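Iron binding protein FbpA (Mannheimia haemolytica, PDB 1Q35) binds ferric iron in the periplasm, probably as the solute-binding component of a bacterial iron-uptake system. Local coordinates at residues D59-M64 with E295-N300; D120-A125 with K160-G165; Y200-D205 with L265-P270. One frame throughout, in Å; residues are numbered along the deposited sequence. Where two conformers were deposited one is given.

Contact 1. Residues D59-M64 with E295-N300. With EDO (1,2-ethanediol), chain B.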
loop_
_atom_site.group_PDB
_atom_site.type_symbol
_atom_site.label_atom_id
_atom_site.label_comp_id
_atom_site.label_asym_id
_atom_site.label_seq_id
_atom_site.Cartn_x
_atom_site.Cartn_y
_atom_site.Cartn_z
ATOM N N ASP A 59 1.219 3.188 3.495
ATOM C CA ASP A 59 1.505 4.134 2.423
ATOM C C ASP A 59 2.705 5.004 2.809
ATOM O O ASP A 59 2.753 5.542 3.917
ATOM C CB ASP A 59 0.246 4.971 2.174
ATOM C CG ASP A 59 0.489 6.176 1.300
ATOM O OD1 ASP A 59 1.186 6.054 0.260
ATOM O OD2 ASP A 59 0.002 7.291 1.592
ATOM N N ILE A 60 3.664 5.143 1.900
ATOM C CA ILE A 60 4.819 6.010 2.132
ATOM C C ILE A 60 4.399 7.454 2.366
ATOM O O ILE A 60 5.027 8.154 3.158
ATOM C CB ILE A 60 5.834 5.928 0.964
ATOM C CG1 ILE A 60 7.080 6.772 1.267
ATOM C CG2 ILE A 60 5.216 6.389 -0.362
ATOM C CD1 ILE A 60 7.909 6.270 2.425
ATOM N N SER A 61 3.347 7.915 1.699
ATOM C CA SER A 61 2.951 9.302 1.868
ATOM C C SER A 61 2.444 9.582 3.285
ATOM O O SER A 61 2.733 10.639 3.839
ATOM C CB SER A 61 1.950 9.721 0.802
ATOM O OG SER A 61 2.549 9.615 -0.479
ATOM N N ARG A 62 1.727 8.634 3.888
ATOM C CA ARG A 62 1.329 8.757 5.293
ATOM C C ARG A 62 2.546 8.745 6.215
ATOM O O ARG A 62 2.615 9.517 7.178
ATOM C CB ARG A 62 0.373 7.635 5.699
ATOM C CG ARG A 62 -0.130 7.721 7.143
ATOM C CD ARG A 62 -1.108 8.852 7.405
ATOM N NE ARG A 62 -2.458 8.514 6.968
ATOM C CZ ARG A 62 -3.486 9.355 6.969
ATOM N NH1 ARG A 62 -4.672 8.937 6.547
ATOM N NH2 ARG A 62 -3.350 10.606 7.393
ATOM N N VAL A 63 3.498 7.865 5.934
ATOM C CA VAL A 63 4.740 7.810 6.697
ATOM C C VAL A 63 5.419 9.172 6.711
ATOM O O VAL A 63 5.818 9.660 7.772
ATOM C CB VAL A 63 5.717 6.769 6.112
ATOM C CG1 VAL A 63 7.114 6.946 6.679
ATOM C CG2 VAL A 63 5.218 5.359 6.383
ATOM N N MET A 64 5.547 9.792 5.546
ATOM C CA MET A 64 6.243 11.072 5.455
ATOM C C MET A 64 5.417 12.207 6.053
ATOM O O MET A 64 5.985 13.140 6.604
ATOM C CB MET A 64 6.656 11.380 4.014
ATOM C CG MET A 64 7.676 10.412 3.446
ATOM S SD MET A 64 9.088 10.093 4.534
ATOM C CE MET A 64 9.737 11.737 4.749
ATOM N N GLU A 295 10.701 8.481 -1.042
ATOM C CA GLU A 295 10.459 9.858 -0.616
ATOM C C GLU A 295 10.003 10.746 -1.766
ATOM O O GLU A 295 9.296 11.723 -1.542
ATOM C CB GLU A 295 11.706 10.466 0.029
ATOM C CG GLU A 295 12.038 9.899 1.401
ATOM C CD GLU A 295 13.041 8.759 1.360
ATOM O OE1 GLU A 295 13.194 8.094 0.310
ATOM O OE2 GLU A 295 13.677 8.512 2.404
ATOM N N ASP A 296 10.420 10.415 -2.983
ATOM C CA ASP A 296 10.032 11.186 -4.157
ATOM C C ASP A 296 8.605 10.891 -4.628
ATOM O O ASP A 296 8.056 11.661 -5.405
ATOM C CB ASP A 296 11.044 10.997 -5.279
ATOM C CG ASP A 296 12.384 11.613 -4.950
ATOM O OD1 ASP A 296 12.404 12.705 -4.343
ATOM O OD2 ASP A 296 13.450 11.051 -5.258
ATOM N N ILE A 297 8.011 9.790 -4.169
ATOM C CA ILE A 297 6.567 9.591 -4.302
ATOM C C ILE A 297 5.862 10.561 -3.350
ATOM O O ILE A 297 5.041 11.379 -3.771
ATOM C CB ILE A 297 6.162 8.130 -3.973
ATOM C CG1 ILE A 297 6.829 7.147 -4.941
ATOM C CG2 ILE A 297 4.636 7.977 -4.001
ATOM C CD1 ILE A 297 6.705 5.696 -4.503
ATOM N N ALA A 298 6.197 10.468 -2.064
ATOM C CA ALA A 298 5.508 11.235 -1.033
ATOM C C ALA A 298 5.579 12.739 -1.266
ATOM O O ALA A 298 4.641 13.463 -0.964
ATOM C CB ALA A 298 6.065 10.892 0.343
ATOM N N LYS A 299 6.703 13.193 -1.809
ATOM C CA LYS A 299 6.945 14.603 -2.119
ATOM C C LYS A 299 5.846 15.203 -2.987
ATOM O O LYS A 299 5.556 16.394 -2.905
ATOM C CB LYS A 299 8.296 14.691 -2.855
ATOM C CG LYS A 299 8.735 16.028 -3.418
ATOM C CD LYS A 299 10.129 15.878 -4.052
ATOM C CE LYS A 299 10.124 15.116 -5.396
ATOM N NZ LYS A 299 11.514 14.857 -5.911
ATOM N N ASN A 300 5.238 14.366 -3.821
ATOM C CA ASN A 300 4.236 14.804 -4.787
ATOM C C ASN A 300 2.795 14.521 -4.371
ATOM O O ASN A 300 1.873 14.778 -5.147
ATOM C CB ASN A 300 4.508 14.142 -6.141
ATOM C CG ASN A 300 5.806 14.594 -6.744
ATOM O OD1 ASN A 300 5.974 15.762 -7.073
ATOM N ND2 ASN A 300 6.748 13.676 -6.871
HETATM C C1 EDO B . 2.293 14.102 2.645
HETATM O O1 EDO B . 2.196 14.943 3.786
HETATM C C2 EDO B . 3.757 13.764 2.407
HETATM O O2 EDO B . 4.471 14.945 2.067
#
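The methyl of Ala298 is the bump of this contact, and its hollow is formed by Ile60, Ser61 and Met64 on the first turn of helix 60-68. Met64 closes one side, its CG 3.5 Å from Ala298 CB, and the bend at chi2 (-48°) sets SD 4.3 Å from Glu295 CG. Ile60 supplies another wall with CG1, while its CG2 meets CG2 of Ile297 at 4.0 Å, the two branched side chains crossing at about a right angle. Ser61 OG sits 3.4 Å from Ala298 CA, a close fit suited to a small side chain; its hydroxyl bonds to Ser145. Alanine's single methyl lets the CA atoms of Ser61 and Ala298 approach to 4.3 Å. Asp59 is the N-cap of helix 60-68, accepting from Ser61 N and Arg62 N from above its carboxylate plane; OD1 also binds Ser145 and Asn230. An ethanediol, probably from the crystallisation liquor, makes a weak 3.4 Å bond from O2 to Ala298 O, its C2 near Ser61 O. Ile60 lies about 9 Å, side chain to side chain, from Tyr142, an Fe(3+) ligand in the iron-bound protein but not here. The arrangement is close helix-to-helix packing within a periplasmic-binding-protein fold.

Contact 2. Residues D120-A125 with K160-G165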
loop_
_atom_site.group_PDB
_atom_site.type_symbol
_atom_site.label_atom_id
_atom_site.label_comp_id
_atom_site.label_asym_id
_atom_site.label_seq_id
_atom_site.Cartn_x
_atom_site.Cartn_y
_atom_site.Cartn_z
ATOM N N ASP A 120 0.905 0.356 -19.902
ATOM C CA ASP A 120 1.185 1.360 -18.883
ATOM C C ASP A 120 -0.129 1.759 -18.217
ATOM O O ASP A 120 -1.192 1.683 -18.835
ATOM C CB ASP A 120 1.805 2.571 -19.587
ATOM C CG ASP A 120 2.503 3.532 -18.654
ATOM O OD1 ASP A 120 1.868 4.067 -17.717
ATOM O OD2 ASP A 120 3.693 3.854 -18.848
ATOM N N TYR A 121 -0.065 2.202 -16.962
ATOM C CA TYR A 121 -1.197 2.910 -16.345
ATOM C C TYR A 121 -1.815 3.923 -17.309
ATOM O O TYR A 121 -3.034 4.032 -17.400
ATOM C CB TYR A 121 -0.763 3.645 -15.070
ATOM C CG TYR A 121 -0.117 2.737 -14.058
ATOM C CD1 TYR A 121 -0.881 1.974 -13.183
ATOM C CD2 TYR A 121 1.268 2.606 -14.000
ATOM C CE1 TYR A 121 -0.284 1.121 -12.267
ATOM C CE2 TYR A 121 1.869 1.750 -13.095
ATOM C CZ TYR A 121 1.092 1.016 -12.232
ATOM O OH TYR A 121 1.696 0.157 -11.349
ATOM N N LEU A 122 -0.963 4.662 -18.012
ATOM C CA LEU A 122 -1.402 5.706 -18.936
ATOM C C LEU A 122 -2.373 5.213 -19.993
ATOM O O LEU A 122 -3.216 5.975 -20.467
ATOM C CB LEU A 122 -0.201 6.331 -19.643
ATOM C CG LEU A 122 0.723 7.187 -18.783
ATOM C CD1 LEU A 122 2.014 7.454 -19.528
ATOM C CD2 LEU A 122 0.038 8.493 -18.388
ATOM N N ASP A 123 -2.244 3.957 -20.399
ATOM C CA ASP A 123 -3.125 3.408 -21.425
ATOM C C ASP A 123 -4.587 3.384 -20.986
ATOM O O ASP A 123 -5.477 3.501 -21.824
ATOM C CB ASP A 123 -2.618 2.040 -21.879
ATOM C CG ASP A 123 -1.305 2.160 -22.607
ATOM O OD1 ASP A 123 -0.330 1.516 -22.216
ATOM O OD2 ASP A 123 -1.123 2.951 -23.552
ATOM N N LEU A 124 -4.836 3.279 -19.684
ATOM C CA LEU A 124 -6.202 3.267 -19.154
ATOM C C LEU A 124 -6.976 4.568 -19.375
ATOM O O LEU A 124 -8.195 4.580 -19.223
ATOM C CB LEU A 124 -6.202 2.914 -17.663
ATOM C CG LEU A 124 -5.648 1.539 -17.282
ATOM C CD1 LEU A 124 -5.657 1.395 -15.767
ATOM C CD2 LEU A 124 -6.444 0.426 -17.936
ATOM N N ALA A 125 -6.279 5.648 -19.724
ATOM C CA ALA A 125 -6.914 6.934 -20.019
ATOM C C ALA A 125 -7.244 7.117 -21.501
ATOM O O ALA A 125 -7.842 8.126 -21.877
ATOM C CB ALA A 125 -6.019 8.074 -19.548
ATOM N N LYS A 160 -2.678 15.391 -14.916
ATOM C CA LYS A 160 -4.079 15.813 -14.906
ATOM C C LYS A 160 -4.819 15.292 -16.132
ATOM O O LYS A 160 -5.951 14.826 -16.015
ATOM C CB LYS A 160 -4.215 17.333 -14.820
ATOM C CG LYS A 160 -5.665 17.775 -14.611
ATOM C CD LYS A 160 -5.775 19.269 -14.373
ATOM C CE LYS A 160 -7.220 19.684 -14.177
ATOM N NZ LYS A 160 -7.325 21.133 -13.865
ATOM N N ALA A 161 -4.191 15.366 -17.300
ATOM C CA ALA A 161 -4.802 14.846 -18.520
ATOM C C ALA A 161 -5.067 13.347 -18.385
ATOM O O ALA A 161 -6.123 12.862 -18.803
ATOM C CB ALA A 161 -3.945 15.136 -19.735
ATOM N N PHE A 162 -4.126 12.619 -17.789
ATOM C CA PHE A 162 -4.325 11.211 -17.489
ATOM C C PHE A 162 -5.544 11.003 -16.586
ATOM O O PHE A 162 -6.386 10.152 -16.870
ATOM C CB PHE A 162 -3.069 10.602 -16.852
ATOM C CG PHE A 162 -3.334 9.312 -16.143
ATOM C CD1 PHE A 162 -3.592 8.151 -16.856
ATOM C CD2 PHE A 162 -3.361 9.258 -14.762
ATOM C CE1 PHE A 162 -3.848 6.958 -16.195
ATOM C CE2 PHE A 162 -3.630 8.069 -14.099
ATOM C CZ PHE A 162 -3.866 6.921 -14.821
ATOM N N LEU A 163 -5.645 11.771 -15.509
ATOM C CA LEU A 163 -6.773 11.627 -14.589
ATOM C C LEU A 163 -8.105 11.945 -15.260
ATOM O O LEU A 163 -9.100 11.301 -14.958
ATOM C CB LEU A 163 -6.581 12.498 -13.353
ATOM C CG LEU A 163 -5.452 12.053 -12.417
ATOM C CD1 LEU A 163 -5.211 13.090 -11.347
ATOM C CD2 LEU A 163 -5.752 10.704 -11.784
ATOM N N GLU A 164 -8.119 12.912 -16.172
ATOM C CA GLU A 164 -9.348 13.257 -16.885
ATOM C C GLU A 164 -9.776 12.103 -17.789
ATOM O O GLU A 164 -10.962 11.764 -17.851
ATOM C CB GLU A 164 -9.163 14.540 -17.694
ATOM C CG GLU A 164 -8.947 15.790 -16.858
ATOM C CD GLU A 164 -10.229 16.490 -16.468
ATOM O OE1 GLU A 164 -10.181 17.724 -16.291
ATOM O OE2 GLU A 164 -11.271 15.819 -16.326
ATOM N N GLY A 165 -8.818 11.479 -18.465
ATOM C CA GLY A 165 -9.122 10.356 -19.335
ATOM C C GLY A 165 -9.551 9.120 -18.564
ATOM O O GLY A 165 -10.488 8.415 -18.956
#
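Phe162, on the long helix 141-168, reaches across to a short 3-10 turn at 121-125, so that the contact is a helix packed against a 3-10 segment of the loop between strands 96-108 and 133-134 in the periplasmic-binding-protein fold. Phe162 has the largest area buried by the contact. Its CG stands anti to the backbone N (chi1 162°). From there CD1 comes up to Leu122 CA and CE1 to Tyr121 O. An apolar ring suits the place, its CD1 and CE1 meeting a methyl and main-chain atoms.

Ala125 comes second. Its CB points at the helix and rests 3.6 Å from Phe162 CD1 and 3.4 Å from Phe162 O, touching both ring and main chain of the same residue. A single methyl fills this close approach. Gly165, one turn further along the helix, comes third: the CA atoms of Ala125 and Gly165 are 4.1 Å apart, and Ala125 O lies 3.6 Å from Gly165 CA. The absence of a side chain on Gly165 allows the two backbones to come together there.

Leu122 adds an apolar flank, CD2 lying 4.0 Å from Phe162 CD1, and it also packs on Met150 and Tyr154 of the same long helix. The start of the turn is held by Asp120, whose OD1 accepts a nearly straight bond from Leu122 N (176°), an Asx turn; Asp123 OD1 in return accepts from Asp120 N. Tyr121 sends its ring elsewhere, its OH bonding to Arg103 O and His228 N. Its backbone stays in the contact: Tyr121 O, which accepts from Leu124 N, stands 3.3 Å from Phe162 CE1.

Contact 3. Residues Y200-D205 with L265-P270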
loop_
_atom_site.group_PDB
_atom_site.type_symbol
_atom_site.label_atom_id
_atom_site.label_comp_id
_atom_site.label_asym_id
_atom_site.label_seq_id
_atom_site.Cartn_x
_atom_site.Cartn_y
_atom_site.Cartn_z
ATOM N N TYR A 200 -4.990 -10.007 -4.529
ATOM C CA TYR A 200 -5.262 -11.145 -5.407
ATOM C C TYR A 200 -5.061 -12.460 -4.653
ATOM O O TYR A 200 -5.893 -13.367 -4.737
ATOM C CB TYR A 200 -4.382 -11.081 -6.648
ATOM C CG TYR A 200 -4.860 -11.945 -7.789
ATOM C CD1 TYR A 200 -4.173 -13.091 -8.152
ATOM C CD2 TYR A 200 -5.990 -11.604 -8.526
ATOM C CE1 TYR A 200 -4.603 -13.889 -9.207
ATOM C CE2 TYR A 200 -6.423 -12.395 -9.587
ATOM C CZ TYR A 200 -5.724 -13.530 -9.924
ATOM O OH TYR A 200 -6.145 -14.322 -10.972
ATOM N N GLY A 201 -3.970 -12.560 -3.898
ATOM C CA GLY A 201 -3.715 -13.729 -3.074
ATOM C C GLY A 201 -4.700 -13.879 -1.927
ATOM O O GLY A 201 -5.157 -14.986 -1.631
ATOM N N LYS A 202 -5.042 -12.774 -1.277
ATOM C CA LYS A 202 -6.052 -12.811 -0.223
ATOM C C LYS A 202 -7.384 -13.347 -0.752
ATOM O O LYS A 202 -8.032 -14.150 -0.091
ATOM C CB LYS A 202 -6.261 -11.427 0.389
ATOM C CG LYS A 202 -5.076 -10.894 1.195
ATOM C CD LYS A 202 -4.659 -11.805 2.347
ATOM C CE LYS A 202 -5.765 -11.998 3.378
ATOM N NZ LYS A 202 -5.435 -13.041 4.385
ATOM N N MET A 203 -7.795 -12.907 -1.937
ATOM C CA MET A 203 -9.060 -13.365 -2.524
ATOM C C MET A 203 -8.996 -14.852 -2.860
ATOM O O MET A 203 -9.940 -15.594 -2.586
ATOM C CB MET A 203 -9.422 -12.542 -3.763
ATOM C CG MET A 203 -9.883 -11.134 -3.432
ATOM S SD MET A 203 -10.412 -10.168 -4.863
ATOM C CE MET A 203 -8.852 -9.916 -5.722
ATOM N N LEU A 204 -7.880 -15.300 -3.423
ATOM C CA LEU A 204 -7.715 -16.715 -3.760
ATOM C C LEU A 204 -7.805 -17.619 -2.526
ATOM O O LEU A 204 -8.293 -18.746 -2.624
ATOM C CB LEU A 204 -6.389 -16.953 -4.482
ATOM C CG LEU A 204 -6.329 -16.478 -5.935
ATOM C CD1 LEU A 204 -4.899 -16.494 -6.459
ATOM C CD2 LEU A 204 -7.240 -17.334 -6.817
ATOM N N ASP A 205 -7.349 -17.120 -1.376
ATOM C CA ASP A 205 -7.354 -17.880 -0.121
ATOM C C ASP A 205 -8.723 -17.902 0.564
ATOM O O ASP A 205 -8.926 -18.664 1.510
ATOM C CB ASP A 205 -6.346 -17.283 0.875
ATOM C CG ASP A 205 -4.913 -17.712 0.624
ATOM O OD1 ASP A 205 -4.634 -18.572 -0.243
ATOM O OD2 ASP A 205 -3.977 -17.226 1.298
ATOM N N LEU A 265 0.868 -15.386 4.613
ATOM C CA LEU A 265 -0.488 -15.035 5.019
ATOM C C LEU A 265 -1.046 -13.839 4.257
ATOM O O LEU A 265 -2.224 -13.817 3.916
ATOM C CB LEU A 265 -0.551 -14.739 6.518
ATOM C CG LEU A 265 -0.110 -15.854 7.467
ATOM C CD1 LEU A 265 -0.322 -15.427 8.914
ATOM C CD2 LEU A 265 -0.845 -17.159 7.180
ATOM N N ASN A 266 -0.216 -12.830 4.019
ATOM C CA ASN A 266 -0.687 -11.609 3.378
ATOM C C ASN A 266 -0.429 -11.548 1.875
ATOM O O ASN A 266 -1.005 -10.699 1.210
ATOM C CB ASN A 266 -0.051 -10.371 4.014
ATOM C CG ASN A 266 -0.601 -10.048 5.389
ATOM O OD1 ASN A 266 -1.329 -10.835 6.001
ATOM N ND2 ASN A 266 -0.240 -8.868 5.891
ATOM N N HIS A 267 0.449 -12.404 1.352
ATOM C CA HIS A 267 0.818 -12.374 -0.073
ATOM C C HIS A 267 1.471 -11.059 -0.487
ATOM O O HIS A 267 1.317 -10.605 -1.621
ATOM C CB HIS A 267 -0.382 -12.736 -0.946
ATOM C CG HIS A 267 -0.885 -14.107 -0.661
ATOM N ND1 HIS A 267 -0.192 -15.235 -1.044
ATOM C CD2 HIS A 267 -1.957 -14.536 0.040
ATOM C CE1 HIS A 267 -0.842 -16.302 -0.622
ATOM N NE2 HIS A 267 -1.916 -15.908 0.036
ATOM N N GLU A 268 2.226 -10.479 0.448
ATOM C CA GLU A 268 3.023 -9.290 0.200
ATOM C C GLU A 268 4.463 -9.689 -0.073
ATOM O O GLU A 268 4.854 -10.840 0.115
ATOM C CB GLU A 268 2.954 -8.344 1.399
ATOM C CG GLU A 268 1.590 -7.718 1.590
ATOM C CD GLU A 268 1.561 -6.783 2.769
ATOM O OE1 GLU A 268 1.907 -5.590 2.599
ATOM O OE2 GLU A 268 1.203 -7.246 3.867
ATOM N N TYR A 269 5.250 -8.734 -0.548
ATOM C CA TYR A 269 6.671 -8.961 -0.769
ATOM C C TYR A 269 7.437 -8.586 0.500
ATOM O O TYR A 269 7.404 -7.434 0.911
ATOM C CB TYR A 269 7.174 -8.130 -1.952
ATOM C CG TYR A 269 6.491 -8.498 -3.253
ATOM C CD1 TYR A 269 5.523 -7.677 -3.821
ATOM C CD2 TYR A 269 6.808 -9.689 -3.911
ATOM C CE1 TYR A 269 4.884 -8.031 -5.014
ATOM C CE2 TYR A 269 6.178 -10.049 -5.102
ATOM C CZ TYR A 269 5.218 -9.219 -5.644
ATOM O OH TYR A 269 4.581 -9.565 -6.817
ATOM N N PRO A 270 8.119 -9.533 1.147
ATOM C CA PRO A 270 8.949 -9.172 2.303
ATOM C C PRO A 270 10.023 -8.170 1.912
ATOM O O PRO A 270 10.497 -8.195 0.780
ATOM C CB PRO A 270 9.600 -10.498 2.714
ATOM C CG PRO A 270 8.782 -11.547 2.105
ATOM C CD PRO A 270 8.164 -10.978 0.866
HETATM O O HOH W 1 -3.605 -12.243 6.326
HETATM O O HOH W 2 -4.375 -15.440 3.358
#
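Gly201 and His267 make the tight part of this contact. The CA of Gly201 lies over one face of the imidazole, 4.0 Å from the ring centroid, a CH-pi contact offset toward the rim, and Gly201 C comes within 3.4 Å of His267 CD2. Having no side chain, glycine lets its CA come over the ring face. At the ring's edge NE2 donates to Asp205 OD2 over 2.8 Å, nearly straight at 167°. The side chains meet tip to tip, OD2 in the ring plane while NE2 approaches from above the carboxylate plane. With ND1 bonded to Ser278, both ring nitrogens are engaged, which should fix the ring's rotation. Positive phi at His267 (62°) marks where the chain leaves helix 256-266.

The looser side is built on water. In Lys202 the bend at chi2 puts CD 3.5 Å from Leu265 O, and NZ makes a weak 3.3 Å bond to the same oxygen. One water receives a bond from NZ and donates to Asp205 OD2 and Leu265 O; another links NZ to OD1 of Asn266, whose ND2 bonds Leu14 O and Glu268 OE2. A flexible amine suits this water-lined side.

The contact joins helix 198-205, whose Tyr198 and Tyr199 bind Fe(3+) in the iron-bound protein but not here, to the turn between helix 256-266 and strand 269-270, with helix 279-283 against Asp205 and His267.

Following the chain from the N terminus, residues 59-64 open the widest loop, which closes only when 295-300 returns in contact 1, 231 residues later. The other two contacts nest inside it. Contact 2 closes first, 120-125 meeting 160-165 and tying the loop after strand 96-108 to helix 141-168. Contact 3 then opens at 200-205 and closes at 265-270, joining helix 198-205 to the turn into strand 269-270; contacts 2 and 3 are thus in series and do not cross. None touches another: centres are about 21 to 28 Å apart. Contacts 1 and 3 lie on opposite sides of the chain's centre, and contact 1 brings the late helix 294-298 back onto the early helix 60-68.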